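Nucleoporin NUP145 (Chaetomium thermophilum, PDB 5HB6) probably serves as a structural component and transport-factor docking site of the nuclear pore complex, this chain being the nucleoporin's autopeptidase domain. Local coordinates at residues A[106-111]-A[121-126]; A[110-115]-A[128-133]. The protein carries 1 engineered substitution. All coordinates share one frame; numbering follows the deposited sequence.

Contact 1: residues A[106-111]-A[121-126]; sequences ERHIER and ESYDPE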
ATOM      1  N   GLU A 106       2.919  15.244 -19.166  1.00 33.89           N
ATOM      2  CA  GLU A 106       1.970  14.343 -19.811  1.00 36.80           C
ATOM      3  C   GLU A 106       2.599  12.985 -20.099  1.00 33.08           C
ATOM      4  O   GLU A 106       1.976  11.949 -19.853  1.00 31.91           O
ATOM      5  CB  GLU A 106       1.449  14.969 -21.104  1.00 44.07           C
ATOM      6  CG  GLU A 106       0.653  16.248 -20.913  1.00 51.02           C
ATOM      7  CD  GLU A 106       0.169  16.845 -22.236  1.00 57.09           C
ATOM      8  OE1 GLU A 106       0.554  16.328 -23.314  1.00 59.24           O
ATOM      9  OE2 GLU A 106      -0.602  17.835 -22.205  1.00 59.08           O
ATOM     10  N   ARG A 107       3.840  12.959 -20.608  1.00 31.63           N
ATOM     11  CA  ARG A 107       4.477  11.680 -20.920  1.00 31.88           C
ATOM     12  C   ARG A 107       4.798  10.901 -19.649  1.00 27.70           C
ATOM     13  O   ARG A 107       4.768   9.666 -19.647  1.00 26.25           O
ATOM     14  CB  ARG A 107       5.745  11.878 -21.755  1.00 36.97           C
ATOM     15  CG  ARG A 107       6.546  10.583 -21.924  1.00 42.58           C
ATOM     16  CD  ARG A 107       7.151  10.414 -23.298  1.00 47.76           C
ATOM     17  NE  ARG A 107       7.731   9.077 -23.438  1.00 51.97           N
ATOM     18  CZ  ARG A 107       7.092   8.013 -23.923  1.00 55.07           C
ATOM     19  NH1 ARG A 107       7.724   6.850 -24.009  1.00 56.05           N
ATOM     20  NH2 ARG A 107       5.831   8.099 -24.333  1.00 56.13           N
ATOM     21  N   HIS A 108       5.168  11.611 -18.581  1.00 25.28           N
ATOM     22  CA  HIS A 108       5.400  10.972 -17.285  1.00 22.40           C
ATOM     23  C   HIS A 108       4.172  10.194 -16.853  1.00 20.79           C
ATOM     24  O   HIS A 108       4.256   9.026 -16.441  1.00 19.92           O
ATOM     25  CB  HIS A 108       5.704  12.051 -16.251  1.00 21.03           C
ATOM     26  CG  HIS A 108       5.741  11.559 -14.838  1.00 19.30           C
ATOM     27  ND1 HIS A 108       6.707  10.687 -14.381  1.00 18.03           N
ATOM     28  CD2 HIS A 108       4.964  11.856 -13.770  1.00 18.81           C
ATOM     29  CE1 HIS A 108       6.502  10.444 -13.099  1.00 17.84           C
ATOM     30  NE2 HIS A 108       5.452  11.142 -12.700  1.00 19.34           N
ATOM     31  N   ILE A 109       3.005  10.822 -16.971  1.00 22.78           N
ATOM     32  CA  ILE A 109       1.769  10.152 -16.587  1.00 23.66           C
ATOM     33  C   ILE A 109       1.540   8.924 -17.456  1.00 23.88           C
ATOM     34  O   ILE A 109       1.169   7.856 -16.966  1.00 22.93           O
ATOM     35  CB  ILE A 109       0.587  11.136 -16.635  1.00 25.36           C
ATOM     36  CG1 ILE A 109       0.733  12.147 -15.496  1.00 26.57           C
ATOM     37  CG2 ILE A 109      -0.744  10.398 -16.488  1.00 26.14           C
ATOM     38  CD1 ILE A 109      -0.069  13.402 -15.710  1.00 27.86           C
ATOM     39  N   GLU A 110       1.788   9.045 -18.757  1.00 24.75           N
ATOM     40  CA  GLU A 110       1.634   7.894 -19.636  1.00 26.15           C
ATOM     41  C   GLU A 110       2.608   6.773 -19.278  1.00 23.60           C
ATOM     42  O   GLU A 110       2.248   5.591 -19.320  1.00 23.90           O
ATOM     43  CB  GLU A 110       1.791   8.346 -21.087  1.00 30.61           C
ATOM     44  CG  GLU A 110       0.642   9.262 -21.571  1.00 35.05           C
ATOM     45  CD  GLU A 110      -0.751   8.708 -21.226  1.00 38.48           C
ATOM     46  OE1 GLU A 110      -1.454   9.288 -20.352  1.00 39.60           O
ATOM     47  OE2 GLU A 110      -1.139   7.672 -21.814  1.00 39.71           O
ATOM     48  N   ARG A 111       3.825   7.114 -18.868  1.00 22.76           N
ATOM     49  CA  ARG A 111       4.763   6.066 -18.481  1.00 22.02           C
ATOM     50  C   ARG A 111       4.367   5.431 -17.145  1.00 20.44           C
ATOM     51  O   ARG A 111       4.558   4.221 -16.948  1.00 21.60           O
ATOM     52  CB  ARG A 111       6.189   6.610 -18.447  1.00 23.98           C
ATOM     53  CG  ARG A 111       6.702   7.006 -19.847  1.00 27.40           C
ATOM     54  CD  ARG A 111       6.692   5.835 -20.836  1.00 30.22           C
ATOM     55  NE  ARG A 111       7.721   4.840 -20.549  1.00 31.81           N
ATOM     56  CZ  ARG A 111       7.689   3.570 -20.955  1.00 33.12           C
ATOM     57  NH1 ARG A 111       6.655   3.095 -21.639  1.00 33.69           N
ATOM     58  NH2 ARG A 111       8.704   2.761 -20.665  1.00 33.57           N
ATOM     59  N   GLU A 121      -4.178   3.987 -11.142  1.00 14.86           N
ATOM     60  CA  GLU A 121      -5.379   4.610 -10.608  1.00 16.16           C
ATOM     61  C   GLU A 121      -5.357   6.111 -10.804  1.00 16.44           C
ATOM     62  O   GLU A 121      -6.297   6.683 -11.345  1.00 18.46           O
ATOM     63  CB  GLU A 121      -5.518   4.265  -9.125  1.00 17.27           C
ATOM     64  CG  GLU A 121      -5.743   2.774  -8.912  1.00 19.88           C
ATOM     65  CD  GLU A 121      -7.198   2.372  -8.835  1.00 20.78           C
ATOM     66  OE1 GLU A 121      -8.077   3.255  -8.898  1.00 22.88           O
ATOM     67  OE2 GLU A 121      -7.454   1.160  -8.724  1.00 20.02           O
ATOM     68  N   SER A 122      -4.258   6.762 -10.444  1.00 15.56           N
ATOM     69  CA  SER A 122      -4.200   8.207 -10.594  1.00 15.89           C
ATOM     70  C   SER A 122      -2.781   8.708 -10.396  1.00 14.77           C
ATOM     71  O   SER A 122      -1.925   8.035  -9.806  1.00 13.65           O
ATOM     72  CB  SER A 122      -5.101   8.891  -9.577  1.00 16.25           C
ATOM     73  OG  SER A 122      -4.666   8.593  -8.267  1.00 17.74           O
ATOM     74  N   TYR A 123      -2.562   9.925 -10.869  1.00 15.28           N
ATOM     75  CA  TYR A 123      -1.388  10.709 -10.537  1.00 15.74           C
ATOM     76  C   TYR A 123      -1.846  12.141 -10.312  1.00 17.60           C
ATOM     77  O   TYR A 123      -2.546  12.708 -11.156  1.00 19.01           O
ATOM     78  CB  TYR A 123      -0.329  10.663 -11.644  1.00 15.80           C
ATOM     79  CG  TYR A 123       0.830  11.542 -11.286  1.00 15.97           C
ATOM     80  CD1 TYR A 123       1.728  11.151 -10.329  1.00 14.70           C
ATOM     81  CD2 TYR A 123       1.012  12.772 -11.891  1.00 17.11           C
ATOM     82  CE1 TYR A 123       2.787  11.978  -9.950  1.00 14.60           C
ATOM     83  CE2 TYR A 123       2.074  13.595 -11.532  1.00 16.61           C
ATOM     84  CZ  TYR A 123       2.963  13.196 -10.571  1.00 15.13           C
ATOM     85  OH  TYR A 123       4.015  13.970 -10.143  1.00 16.00           O
ATOM     86  N   ASP A 124      -1.496  12.708  -9.159  1.00 18.44           N
ATOM     87  CA  ASP A 124      -1.888  14.068  -8.821  1.00 20.57           C
ATOM     88  C   ASP A 124      -0.682  14.963  -9.057  1.00 20.91           C
ATOM     89  O   ASP A 124       0.292  14.879  -8.297  1.00 19.54           O
ATOM     90  CB  ASP A 124      -2.331  14.145  -7.362  1.00 23.37           C
ATOM     91  CG  ASP A 124      -2.813  15.524  -6.964  1.00 26.79           C
ATOM     92  OD1 ASP A 124      -2.264  16.526  -7.468  1.00 28.87           O
ATOM     93  OD2 ASP A 124      -3.744  15.597  -6.129  1.00 28.93           O
ATOM     94  N   PRO A 125      -0.690  15.827 -10.075  1.00 22.83           N
ATOM     95  CA  PRO A 125       0.516  16.613 -10.384  1.00 24.05           C
ATOM     96  C   PRO A 125       0.891  17.616  -9.311  1.00 24.00           C
ATOM     97  O   PRO A 125       2.065  17.998  -9.235  1.00 23.53           O
ATOM     98  CB  PRO A 125       0.153  17.340 -11.685  1.00 25.83           C
ATOM     99  CG  PRO A 125      -1.012  16.595 -12.243  1.00 27.53           C
ATOM    100  CD  PRO A 125      -1.742  15.992 -11.086  1.00 25.44           C
ATOM    101  N   GLU A 126      -0.061  18.061  -8.490  1.00 24.04           N
ATOM    102  CA  GLU A 126       0.236  19.026  -7.437  1.00 24.62           C
ATOM    103  C   GLU A 126       0.935  18.378  -6.253  1.00 23.19           C
ATOM    104  O   GLU A 126       1.846  18.971  -5.671  1.00 23.76           O
ATOM    105  CB  GLU A 126      -1.051  19.695  -6.959  1.00 26.35           C
ATOM    106  CG  GLU A 126      -0.807  20.714  -5.870  1.00 30.70           C
ATOM    107  CD  GLU A 126      -2.040  21.517  -5.530  1.00 36.11           C
ATOM    108  OE1 GLU A 126      -3.157  21.074  -5.871  1.00 38.54           O
ATOM    109  OE2 GLU A 126      -1.883  22.599  -4.925  1.00 37.80           O
TER
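The helical segment 106-111 approaches segment 121-126, on the strand, most closely at Ile-109 and Tyr-123, whose CA atoms are 6.8 Å apart. No hydrogen bond joins the segments; three side chains make the contact. Tyr-123 starts out toward the helix, and with CG anti to the backbone N (chi1 177°) its ring lies against His-108 and Ile-109. His-108 turns an edge to one face of that ring, T-shaped, with planes at 81° and centroids 5.0 Å apart. The edge is CD2 and NE2, and NE2 sits 3.9 Å from CZ of Tyr-123, nearer the rim than the centre. NE2 is also hydrogen-bonded to the carbonyl of Ser-92, which helps fix its turn. Beside it, Ile-109 lays CG1 3.7 Å from CD2 of Tyr-123. Without the phenol ring of Tyr-123, as with an alanine here, His-108 would probably lose its aromatic face and a gap open beside Ile-109. Asp-124 OD1 accepts from the backbone N of Glu-126 at 2.9 Å, an Asx turn. Ala-131 pairs with both Glu-121 and Ser-122, a classic beta bulge. The contact packs a helix on an edge strand of the antiparallel sheet in the Nup98-type autopeptidase domain.

Contact 2: residues A[110-115]-A[128-133]; sequences ERLKSI and GVWAFS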
ATOM      1  N   GLU A 110       1.788   9.045 -18.757  1.00 24.75           N
ATOM      2  CA  GLU A 110       1.634   7.894 -19.636  1.00 26.15           C
ATOM      3  C   GLU A 110       2.608   6.773 -19.278  1.00 23.60           C
ATOM      4  O   GLU A 110       2.248   5.591 -19.320  1.00 23.90           O
ATOM      5  CB  GLU A 110       1.791   8.346 -21.087  1.00 30.61           C
ATOM      6  CG  GLU A 110       0.642   9.262 -21.571  1.00 35.05           C
ATOM      7  CD  GLU A 110      -0.751   8.708 -21.226  1.00 38.48           C
ATOM      8  OE1 GLU A 110      -1.454   9.288 -20.352  1.00 39.60           O
ATOM      9  OE2 GLU A 110      -1.139   7.672 -21.814  1.00 39.71           O
ATOM     10  N   ARG A 111       3.825   7.114 -18.868  1.00 22.76           N
ATOM     11  CA  ARG A 111       4.763   6.066 -18.481  1.00 22.02           C
ATOM     12  C   ARG A 111       4.367   5.431 -17.145  1.00 20.44           C
ATOM     13  O   ARG A 111       4.558   4.221 -16.948  1.00 21.60           O
ATOM     14  CB  ARG A 111       6.189   6.610 -18.447  1.00 23.98           C
ATOM     15  CG  ARG A 111       6.702   7.006 -19.847  1.00 27.40           C
ATOM     16  CD  ARG A 111       6.692   5.835 -20.836  1.00 30.22           C
ATOM     17  NE  ARG A 111       7.721   4.840 -20.549  1.00 31.81           N
ATOM     18  CZ  ARG A 111       7.689   3.570 -20.955  1.00 33.12           C
ATOM     19  NH1 ARG A 111       6.655   3.095 -21.639  1.00 33.69           N
ATOM     20  NH2 ARG A 111       8.704   2.761 -20.665  1.00 33.57           N
ATOM     21  N   LEU A 112       3.816   6.210 -16.207  1.00 19.13           N
ATOM     22  CA  LEU A 112       3.288   5.594 -14.991  1.00 18.72           C
ATOM     23  C   LEU A 112       2.212   4.574 -15.328  1.00 20.12           C
ATOM     24  O   LEU A 112       2.128   3.522 -14.688  1.00 20.72           O
ATOM     25  CB  LEU A 112       2.722   6.645 -14.050  1.00 17.27           C
ATOM     26  CG  LEU A 112       3.733   7.538 -13.338  1.00 16.41           C
ATOM     27  CD1 LEU A 112       2.969   8.541 -12.475  1.00 16.26           C
ATOM     28  CD2 LEU A 112       4.700   6.763 -12.485  1.00 16.93           C
ATOM     29  N   LYS A 113       1.382   4.864 -16.338  1.00 21.73           N
ATOM     30  CA  LYS A 113       0.326   3.929 -16.699  1.00 24.40           C
ATOM     31  C   LYS A 113       0.892   2.605 -17.185  1.00 26.98           C
ATOM     32  O   LYS A 113       0.225   1.569 -17.070  1.00 29.02           O
ATOM     33  CB  LYS A 113      -0.619   4.548 -17.729  1.00 26.42           C
ATOM     34  CG  LYS A 113      -1.454   5.690 -17.173  1.00 28.13           C
ATOM     35  CD  LYS A 113      -2.306   6.368 -18.240  1.00 30.69           C
ATOM     36  CE  LYS A 113      -3.200   7.433 -17.634  1.00 33.59           C
ATOM     37  NZ  LYS A 113      -3.943   8.182 -18.667  1.00 36.17           N
ATOM     38  N   SER A 114       2.114   2.605 -17.712  1.00 27.85           N
ATOM     39  CA  SER A 114       2.705   1.408 -18.291  1.00 30.14           C
ATOM     40  C   SER A 114       3.627   0.640 -17.341  1.00 27.61           C
ATOM     41  O   SER A 114       4.230  -0.350 -17.757  1.00 28.50           O
ATOM     42  CB  SER A 114       3.421   1.794 -19.587  1.00 35.17           C
ATOM     43  OG  SER A 114       2.463   2.218 -20.542  1.00 38.98           O
ATOM     44  N   ILE A 115       3.748   1.044 -16.081  1.00 26.05           N
ATOM     45  CA  ILE A 115       4.613   0.317 -15.157  1.00 24.73           C
ATOM     46  C   ILE A 115       4.113  -1.117 -15.003  1.00 25.32           C
ATOM     47  O   ILE A 115       2.947  -1.347 -14.615  1.00 24.39           O
ATOM     48  CB  ILE A 115       4.715   1.029 -13.797  1.00 23.92           C
ATOM     49  CG1 ILE A 115       5.332   2.415 -13.954  1.00 24.49           C
ATOM     50  CG2 ILE A 115       5.536   0.211 -12.796  1.00 24.78           C
ATOM     51  CD1 ILE A 115       6.766   2.439 -14.491  1.00 25.37           C
ATOM     52  N   GLY A 128       2.248  15.055  -6.238  1.00 14.97           N
ATOM     53  CA  GLY A 128       3.231  14.056  -6.577  1.00 14.02           C
ATOM     54  C   GLY A 128       2.853  12.641  -6.210  1.00 12.20           C
ATOM     55  O   GLY A 128       3.706  11.759  -6.230  1.00 12.14           O
ATOM     56  N   VAL A 129       1.590  12.385  -5.895  1.00 12.27           N
ATOM     57  CA  VAL A 129       1.145  11.066  -5.462  1.00 11.41           C
ATOM     58  C   VAL A 129       0.724  10.254  -6.681  1.00 11.98           C
ATOM     59  O   VAL A 129      -0.174  10.646  -7.449  1.00 13.46           O
ATOM     60  CB  VAL A 129      -0.012  11.164  -4.460  1.00 12.71           C
ATOM     61  CG1 VAL A 129      -0.598   9.777  -4.140  1.00 14.26           C
ATOM     62  CG2 VAL A 129       0.468  11.800  -3.175  1.00 13.40           C
ATOM     63  N   TRP A 130       1.331   9.087  -6.836  1.00 11.15           N
ATOM     64  CA  TRP A 130       0.914   8.061  -7.786  1.00 10.67           C
ATOM     65  C   TRP A 130       0.188   6.964  -7.034  1.00 10.63           C
ATOM     66  O   TRP A 130       0.720   6.411  -6.072  1.00 10.96           O
ATOM     67  CB  TRP A 130       2.187   7.489  -8.413  1.00 11.68           C
ATOM     68  CG  TRP A 130       2.051   6.238  -9.264  1.00 10.94           C
ATOM     69  CD1 TRP A 130       1.015   5.847 -10.098  1.00 11.49           C
ATOM     70  CD2 TRP A 130       3.025   5.212  -9.352  1.00 11.10           C
ATOM     71  NE1 TRP A 130       1.330   4.671 -10.703  1.00 11.85           N
ATOM     72  CE2 TRP A 130       2.552   4.250 -10.260  1.00 11.50           C
ATOM     73  CE3 TRP A 130       4.280   5.036  -8.764  1.00 12.66           C
ATOM     74  CZ2 TRP A 130       3.268   3.102 -10.574  1.00 13.30           C
ATOM     75  CZ3 TRP A 130       5.006   3.905  -9.071  1.00 13.53           C
ATOM     76  CH2 TRP A 130       4.490   2.938  -9.956  1.00 13.97           C
ATOM     77  N   ALA A 131      -1.013   6.651  -7.499  1.00 11.04           N
ATOM     78  CA  ALA A 131      -1.813   5.583  -6.928  1.00 11.37           C
ATOM     79  C   ALA A 131      -2.045   4.530  -7.988  1.00 11.29           C
ATOM     80  O   ALA A 131      -2.277   4.844  -9.160  1.00 12.63           O
ATOM     81  CB  ALA A 131      -3.131   6.102  -6.390  1.00 12.22           C
ATOM     82  N   PHE A 132      -1.980   3.278  -7.561  1.00 11.13           N
ATOM     83  CA  PHE A 132      -2.152   2.161  -8.471  1.00 11.54           C
ATOM     84  C   PHE A 132      -2.621   0.950  -7.680  1.00 11.37           C
ATOM     85  O   PHE A 132      -2.376   0.850  -6.469  1.00 11.50           O
ATOM     86  CB  PHE A 132      -0.843   1.845  -9.204  1.00 12.83           C
ATOM     87  CG  PHE A 132       0.317   1.543  -8.279  1.00 12.91           C
ATOM     88  CD1 PHE A 132       1.088   2.567  -7.741  1.00 14.36           C
ATOM     89  CD2 PHE A 132       0.626   0.241  -7.941  1.00 13.50           C
ATOM     90  CE1 PHE A 132       2.143   2.296  -6.895  1.00 16.18           C
ATOM     91  CE2 PHE A 132       1.703  -0.032  -7.076  1.00 14.30           C
ATOM     92  CZ  PHE A 132       2.433   0.995  -6.546  1.00 15.59           C
ATOM     93  N   SER A 133      -3.264   0.018  -8.369  1.00 11.66           N
ATOM     94  CA  SER A 133      -3.679  -1.225  -7.748  1.00 12.69           C
ATOM     95  C   SER A 133      -2.728  -2.351  -8.141  1.00 12.56           C
ATOM     96  O   SER A 133      -2.130  -2.365  -9.218  1.00 13.84           O
ATOM     97  CB  SER A 133      -5.106  -1.599  -8.148  1.00 14.14           C
ATOM     98  OG  SER A 133      -6.071  -0.796  -7.492  1.00 16.07           O
TER
HETATM   99  O   HOH W   1       0.499   2.557 -12.671  1.00 13.85           O
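The indole of Trp-130 is covered on both faces. Leu-112 CD2 lies over one face, 4.0 Å from the centroid of the six-membered ring and 16° off its normal, a CH-pi contact. The opposite face carries CD1 of Phe-132, on the same strand, 3.4 Å above the plane. A water sits in plane at the edge, where it accepts from Trp-130 NE1 at 3.0 Å. The same water donates to Leu-112 O at 2.8 Å, bridging helix and strand. Nearby, Lys-113 NZ forms a 3.2 Å salt bridge to Glu-110 OE1, which uses its syn lone pair. Leu-112 has CG anti to its carbonyl carbon (chi1 -72°), which brings CG to the indole, and with chi2 179° both methyls reach it. CD2 takes the six-membered ring, while CD1 reaches CG and CD1 of Trp-130 on the five-membered one. Ile-115 meets the far end of the indole, with CG1 4.0 Å from CZ2 of Trp-130. The contact is mainly apolar. Its one polar link gives the indole N-H an acceptor and adds a second donor, besides Ile-115 N, to the Leu-112 carbonyl, with no direct hydrogen bond between the segments.

Contact 1 and contact 2 have centres 6 Å apart. Both start from helix 102-113 and share Glu-110 and Arg-111. The chain runs from the helix into strand 119-124, used by contact 1, and then turns back into strand 129-134, used by contact 2. These strands are antiparallel neighbours at one end of the six-stranded sheet, hydrogen-bonded through Ser-122 O and Ala-131 N, and between the side chains of Glu-121 (OE2) and Ser-133 (OG). The contacts merge where Tyr-123 CD1 packs 3.6 Å from Leu-112 CD1. One helix therefore packs across two adjacent strands, and the apolar layer runs on from one contact to the other within the autopeptidase domain.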